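Uronate isomerase (Caulobacter crescentus, PDB 2Q01) interconverts D-glucuronate with D-fructuronate, and aldehydo-D-galacturonate with keto-D-tagaturonate, as an isomerase of the metallo-dependent hydrolase superfamily. Local coordinates at the interface of chains A and B. Sequence-based numbering; all coordinates share one arbitrary frame. Chains: chain A/B, Uronate isomerase.

Contact 1: the interface of chains A and B. Residues chain A 339, 343, 347, 378; chain B 313, 315-318.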
# COMPACT_ATOMS: atom_id res chain seq x y z
N VAL A 339 13.69 6.58 6.43
CA VAL A 339 13.87 8.04 6.51
C VAL A 339 14.73 8.45 7.71
O VAL A 339 15.72 9.15 7.54
CB VAL A 339 12.51 8.82 6.50
CG1 VAL A 339 12.72 10.32 6.41
CG2 VAL A 339 11.66 8.39 5.34
N LYS A 343 19.40 8.32 7.87
CA LYS A 343 19.84 9.71 8.11
C LYS A 343 21.25 9.91 8.71
O LYS A 343 21.99 10.76 8.20
CB LYS A 343 18.77 10.52 8.86
CG LYS A 343 18.94 12.03 8.73
CD LYS A 343 17.80 12.82 9.38
CE LYS A 343 18.11 14.31 9.30
NZ LYS A 343 17.20 15.18 10.09
N THR A 347 23.90 11.88 6.48
CA THR A 347 24.41 13.16 6.97
C THR A 347 25.93 13.21 6.77
O THR A 347 26.48 14.24 6.36
CB THR A 347 24.03 13.40 8.47
OG1 THR A 347 22.61 13.36 8.61
CG2 THR A 347 24.54 14.75 8.98
N TYR A 378 19.29 11.85 -3.14
CA TYR A 378 20.67 11.65 -2.69
C TYR A 378 21.51 11.03 -3.78
O TYR A 378 21.13 9.99 -4.33
CB TYR A 378 20.71 10.76 -1.44
CG TYR A 378 20.33 11.47 -0.17
CD1 TYR A 378 19.06 11.32 0.38
CD2 TYR A 378 21.24 12.28 0.50
CE1 TYR A 378 18.70 11.97 1.56
CE2 TYR A 378 20.90 12.93 1.67
CZ TYR A 378 19.63 12.77 2.19
OH TYR A 378 19.30 13.42 3.35
N HIS B 313 9.08 15.03 6.62
CA HIS B 313 10.38 15.17 7.28
C HIS B 313 11.15 16.24 6.53
O HIS B 313 11.86 15.93 5.57
CB HIS B 313 11.15 13.86 7.21
CG HIS B 313 12.31 13.78 8.14
ND1 HIS B 313 13.42 14.60 8.02
CD2 HIS B 313 12.56 12.96 9.19
CE1 HIS B 313 14.28 14.31 8.97
NE2 HIS B 313 13.79 13.31 9.69
N ASN B 315 13.85 19.12 5.52
CA ASN B 315 15.29 19.38 5.60
C ASN B 315 16.09 18.16 6.02
O ASN B 315 16.94 18.23 6.91
CB ASN B 315 15.57 20.59 6.52
CG ASN B 315 14.73 21.80 6.15
OD1 ASN B 315 14.64 22.19 4.98
ND2 ASN B 315 14.10 22.41 7.15
N HIS B 316 15.81 17.05 5.35
CA HIS B 316 16.42 15.75 5.62
C HIS B 316 17.93 15.76 5.35
O HIS B 316 18.70 15.12 6.07
CB HIS B 316 15.73 14.68 4.79
CG HIS B 316 16.08 13.28 5.18
ND1 HIS B 316 17.12 12.59 4.60
CD2 HIS B 316 15.52 12.44 6.07
CE1 HIS B 316 17.19 11.38 5.13
NE2 HIS B 316 16.23 11.26 6.03
N ASN B 317 18.34 16.48 4.31
CA ASN B 317 19.75 16.71 4.02
C ASN B 317 20.22 17.87 4.89
O ASN B 317 19.84 19.02 4.67
CB ASN B 317 19.93 17.04 2.53
CG ASN B 317 21.34 16.77 2.02
OD1 ASN B 317 21.51 16.18 0.96
ND2 ASN B 317 22.35 17.21 2.76
N VAL B 318 21.04 17.54 5.89
CA VAL B 318 21.51 18.52 6.88
C VAL B 318 22.54 19.46 6.26
O VAL B 318 22.49 20.67 6.48
CB VAL B 318 22.07 17.84 8.16
CG1 VAL B 318 22.40 18.87 9.23
CG2 VAL B 318 21.07 16.83 8.71
O HOH W 1 17.05 17.98 9.64
O HOH W 2 21.25 14.15 5.90

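Contact 2: the interface of chains A and B. Residues chain A 372-373, 376-377, 406; chain B 71, 329-330, 332.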
# COMPACT_ATOMS: atom_id res chain seq x y z
N ALA A 372 11.77 5.99 -3.12
CA ALA A 372 11.89 6.81 -4.32
C ALA A 372 12.17 8.30 -4.03
O ALA A 372 12.98 8.90 -4.74
CB ALA A 372 10.69 6.63 -5.25
N PRO A 373 11.48 8.91 -3.03
CA PRO A 373 11.95 10.24 -2.61
C PRO A 373 13.41 10.32 -2.11
O PRO A 373 14.07 11.32 -2.36
CB PRO A 373 10.96 10.63 -1.51
CG PRO A 373 9.73 9.87 -1.85
CD PRO A 373 10.25 8.55 -2.30
N GLY A 376 15.58 9.54 -5.36
CA GLY A 376 15.42 10.67 -6.27
C GLY A 376 15.97 11.98 -5.74
O GLY A 376 15.69 13.05 -6.30
N HIS A 377 16.75 11.92 -4.66
CA HIS A 377 17.46 13.09 -4.15
C HIS A 377 18.95 12.86 -3.93
O HIS A 377 19.78 13.63 -4.43
CB HIS A 377 16.83 13.64 -2.88
CG HIS A 377 17.65 14.71 -2.23
ND1 HIS A 377 17.66 16.01 -2.69
CD2 HIS A 377 18.52 14.67 -1.20
CE1 HIS A 377 18.49 16.73 -1.95
NE2 HIS A 377 19.03 15.93 -1.04
N THR A 406 8.98 9.45 -9.04
CA THR A 406 9.85 10.27 -8.21
C THR A 406 11.34 10.00 -8.46
O THR A 406 12.15 10.93 -8.52
CB THR A 406 9.53 10.09 -6.71
OG1 THR A 406 8.13 10.30 -6.49
CG2 THR A 406 10.32 11.08 -5.87
N ARG B 71 16.08 18.31 -7.99
CA ARG B 71 16.20 17.05 -7.26
C ARG B 71 16.83 15.96 -8.12
O ARG B 71 17.91 15.46 -7.82
CB ARG B 71 14.83 16.60 -6.75
CG ARG B 71 14.53 17.02 -5.32
CD ARG B 71 13.16 16.54 -4.88
NE ARG B 71 13.01 15.10 -5.03
CZ ARG B 71 13.16 14.22 -4.04
NH1 ARG B 71 13.01 12.92 -4.27
NH2 ARG B 71 13.46 14.64 -2.82
N GLY B 329 14.38 20.49 -2.04
CA GLY B 329 14.09 19.15 -2.53
C GLY B 329 14.57 18.02 -1.65
O GLY B 329 14.79 16.91 -2.12
N ALA B 330 14.75 18.30 -0.37
CA ALA B 330 15.18 17.27 0.56
C ALA B 330 14.16 17.03 1.67
O ALA B 330 14.53 16.69 2.78
CB ALA B 330 16.54 17.61 1.14
N ILE B 332 11.33 14.62 2.81
CA ILE B 332 10.95 13.23 2.56
C ILE B 332 9.69 12.90 3.37
O ILE B 332 9.60 13.29 4.52
CB ILE B 332 12.12 12.25 2.94
CG1 ILE B 332 13.48 12.76 2.44
CG2 ILE B 332 11.86 10.83 2.45
CD1 ILE B 332 13.65 12.87 0.90

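Contact 3: the interface of chains A and B. Residues chain A 351, 377; chain B 74, 317, 320, 328-330.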
# COMPACT_ATOMS: atom_id res chain seq x y z
N ASN A 351 26.38 12.92 0.10
CA ASN A 351 26.73 13.71 -1.08
C ASN A 351 28.06 13.28 -1.70
O ASN A 351 28.53 13.89 -2.66
CB ASN A 351 26.74 15.20 -0.73
CG ASN A 351 25.56 15.61 0.15
OD1 ASN A 351 25.74 16.22 1.20
ND2 ASN A 351 24.35 15.27 -0.28
N HIS A 377 16.75 11.92 -4.66
CA HIS A 377 17.46 13.09 -4.15
C HIS A 377 18.95 12.86 -3.93
O HIS A 377 19.78 13.63 -4.43
CB HIS A 377 16.83 13.64 -2.88
CG HIS A 377 17.65 14.71 -2.23
ND1 HIS A 377 17.66 16.01 -2.69
CD2 HIS A 377 18.52 14.67 -1.20
CE1 HIS A 377 18.49 16.73 -1.95
NE2 HIS A 377 19.03 15.93 -1.04
N TYR B 74 20.37 16.79 -9.06
CA TYR B 74 21.20 16.64 -7.86
C TYR B 74 21.39 15.18 -7.49
O TYR B 74 22.45 14.77 -7.02
CB TYR B 74 20.62 17.40 -6.67
CG TYR B 74 21.49 17.36 -5.43
CD1 TYR B 74 22.69 18.07 -5.38
CD2 TYR B 74 21.12 16.63 -4.31
CE1 TYR B 74 23.48 18.06 -4.25
CE2 TYR B 74 21.91 16.60 -3.18
CZ TYR B 74 23.09 17.32 -3.15
OH TYR B 74 23.88 17.30 -2.03
N ASN B 317 18.34 16.48 4.31
CA ASN B 317 19.75 16.71 4.02
C ASN B 317 20.22 17.87 4.89
O ASN B 317 19.84 19.02 4.67
CB ASN B 317 19.93 17.04 2.53
CG ASN B 317 21.34 16.77 2.02
OD1 ASN B 317 21.51 16.18 0.96
ND2 ASN B 317 22.35 17.21 2.76
N LEU B 320 22.82 20.29 3.08
CA LEU B 320 22.06 21.16 2.18
C LEU B 320 21.27 22.24 2.92
O LEU B 320 21.05 23.33 2.37
CB LEU B 320 21.13 20.31 1.32
CG LEU B 320 20.37 20.88 0.12
CD1 LEU B 320 21.31 21.26 -1.00
CD2 LEU B 320 19.35 19.87 -0.36
N LYS B 328 14.69 22.85 -0.72
CA LYS B 328 15.67 22.52 -1.75
C LYS B 328 15.56 21.07 -2.23
O LYS B 328 16.51 20.51 -2.77
CB LYS B 328 17.10 22.85 -1.28
CG LYS B 328 17.33 24.33 -0.91
CD LYS B 328 17.06 25.27 -2.09
CE LYS B 328 17.06 26.73 -1.65
NZ LYS B 328 16.52 27.64 -2.70
N GLY B 329 14.38 20.49 -2.04
CA GLY B 329 14.09 19.15 -2.53
C GLY B 329 14.57 18.02 -1.65
O GLY B 329 14.79 16.91 -2.12
N ALA B 330 14.75 18.30 -0.37
CA ALA B 330 15.18 17.27 0.56
C ALA B 330 14.16 17.03 1.67
O ALA B 330 14.53 16.69 2.78
CB ALA B 330 16.54 17.61 1.14

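Contact 1: the interface of chains A and B
B:His316 bridges two separate parts of chain A, gripped at both ring nitrogens. NE2 gives a nearly straight hydrogen bond to the backbone oxygen O of A:Val339 (2.6 Å, 178° at H), which lies in the plane of the imidazole. ND1 shares a hydrogen bond with the phenol OH of A:Tyr378 (2.6 Å), in the plane of the tyrosine ring; which of the two donates is not seen. Both bonds fix the imidazole in rotation, and the aliphatic stem of A:Lys343 runs across one face, with CG 3.9 Å above the plane and offset to the rim. B:His313 lies alongside, its ring plane 3.5 Å from CD2 of B:His316, while A:Lys343 NZ stands in plane at its edge, 3.2 Å from CE1. At the rim, CG1 of A:Val339, held anti to its own backbone nitrogen (chi1 -173°), touches CD2 of B:His316 at 3.5 Å. A glutamine in place of B:His316 would probably fail to span both partners, leaving A:Val339 O or the A:Tyr378 hydroxyl without its mate and the lysine stem without a flat surface. Beyond this core A:Thr347 and B:Val318 touch loosely and water takes over. The extended A:Lys343 chain carries NZ to water 1 (2.8 Å), which passes on to B:Asn315 O, while water 2 joins A:Thr347 OG1 and A:Tyr378 OH to B:His316 O. The site is a polar clasp between the copies that probably sets the register of their association.

Contact 2: the interface of chains A and B
A:Pro373 and B:Gly329 offer their backbone carbonyls to one arginine, the first from the last turn of helix 366-375 with helical torsions, the second from a loop residue in the left-handed region (phi 83°). The arginine, B:Arg71, comes from helix 67-74, and a bend at chi3 (55°) turns its guanidinium so that NH1 and NH2 each face one of the two oxygens. NH1 donates to A:Pro373 O at 2.7 Å, approaching in the carbonyl plane on a lone pair, with 154° at the hydrogen. NH2 donates to B:Gly329 O within its own chain, also at 2.7 Å, but from above that carbonyl's plane. This second bond steadies the guanidinium and helps aim NH1 at chain A. A carbonyl near the C-terminal end of a helix is likely to suit a cationic partner. Carbon groups pack round the arginine: CG2 of A:Thr406 stands 3.6 Å from NH1, and CB of A:His377 lies against NH2. The A:His377 imidazole then lies under the B:Gly329–B:Ala330 loop. B:Ala330 CB sits over one face, 4.0 Å from the ring centroid, and B:Gly329 O stands over the same face, 3.1 Å from ND1. As that oxygen is well out of the ring plane, the pair is better read as a close polar contact than as a directed bond. The site pins a helix end of one copy to the loop and helix of the other, which probably steadies the pairing.

Contact 3: the interface of chains A and B
Chain B encloses the imidazole of A:His377 on both faces and at its edge. B:Ala330 CB covers one face; against the other lies the CD2–CE2 side of the B:Tyr74 phenol ring, with CD2 3.5 Å from CE1 of the histidine. Near the rim, B:Leu320 CD2 comes within 3.6 Å of the same CE1. At the NE2 edge stands the side-chain amide of B:Asn317, turned almost perpendicular to the ring (84° between planes). There NE2 donates to OD1 of B:Asn317 at 3.2 Å, in the carbonyl plane and on a lone pair. A:Asn351 comes from the opposite direction with its amide nearly coplanar with that of B:Asn317, and its ND2 donates to the same OD1 at 3.2 Å, again on a lone pair. OD1 thus takes two hydrogen bonds from chain A, which should hold the B:Asn317 amide flat and fix which end is oxygen. The histidine ring fits a socket of mixed polar and apolar groups on chain B, a lock that probably stabilises this association. A chi1 of -176° swings the B:Tyr74 ring away from its backbone nitrogen and sets the hydroxyl OH 2.7 Å from A:Asn351 ND2, above the amide plane rather than along an N-H.

The three contacts form one continuous stretch of the interface. Centres of C-alpha atoms lie about 10 Å apart for contacts 1 and 2, 8 Å for contacts 1 and 3, and 7 Å for contacts 2 and 3. B:Asn317 belongs to both contact 1 and contact 3, whereas A:His377, B:Gly329 and B:Ala330 are common to contacts 2 and 3; helix 67-74 of chain B also serves both. Contact 3 therefore ties the other two together. The deposited assembly holds three copies, and the pair lacks an exact two-fold, which is compatible with a trimer, though the structure alone does not show the state in solution.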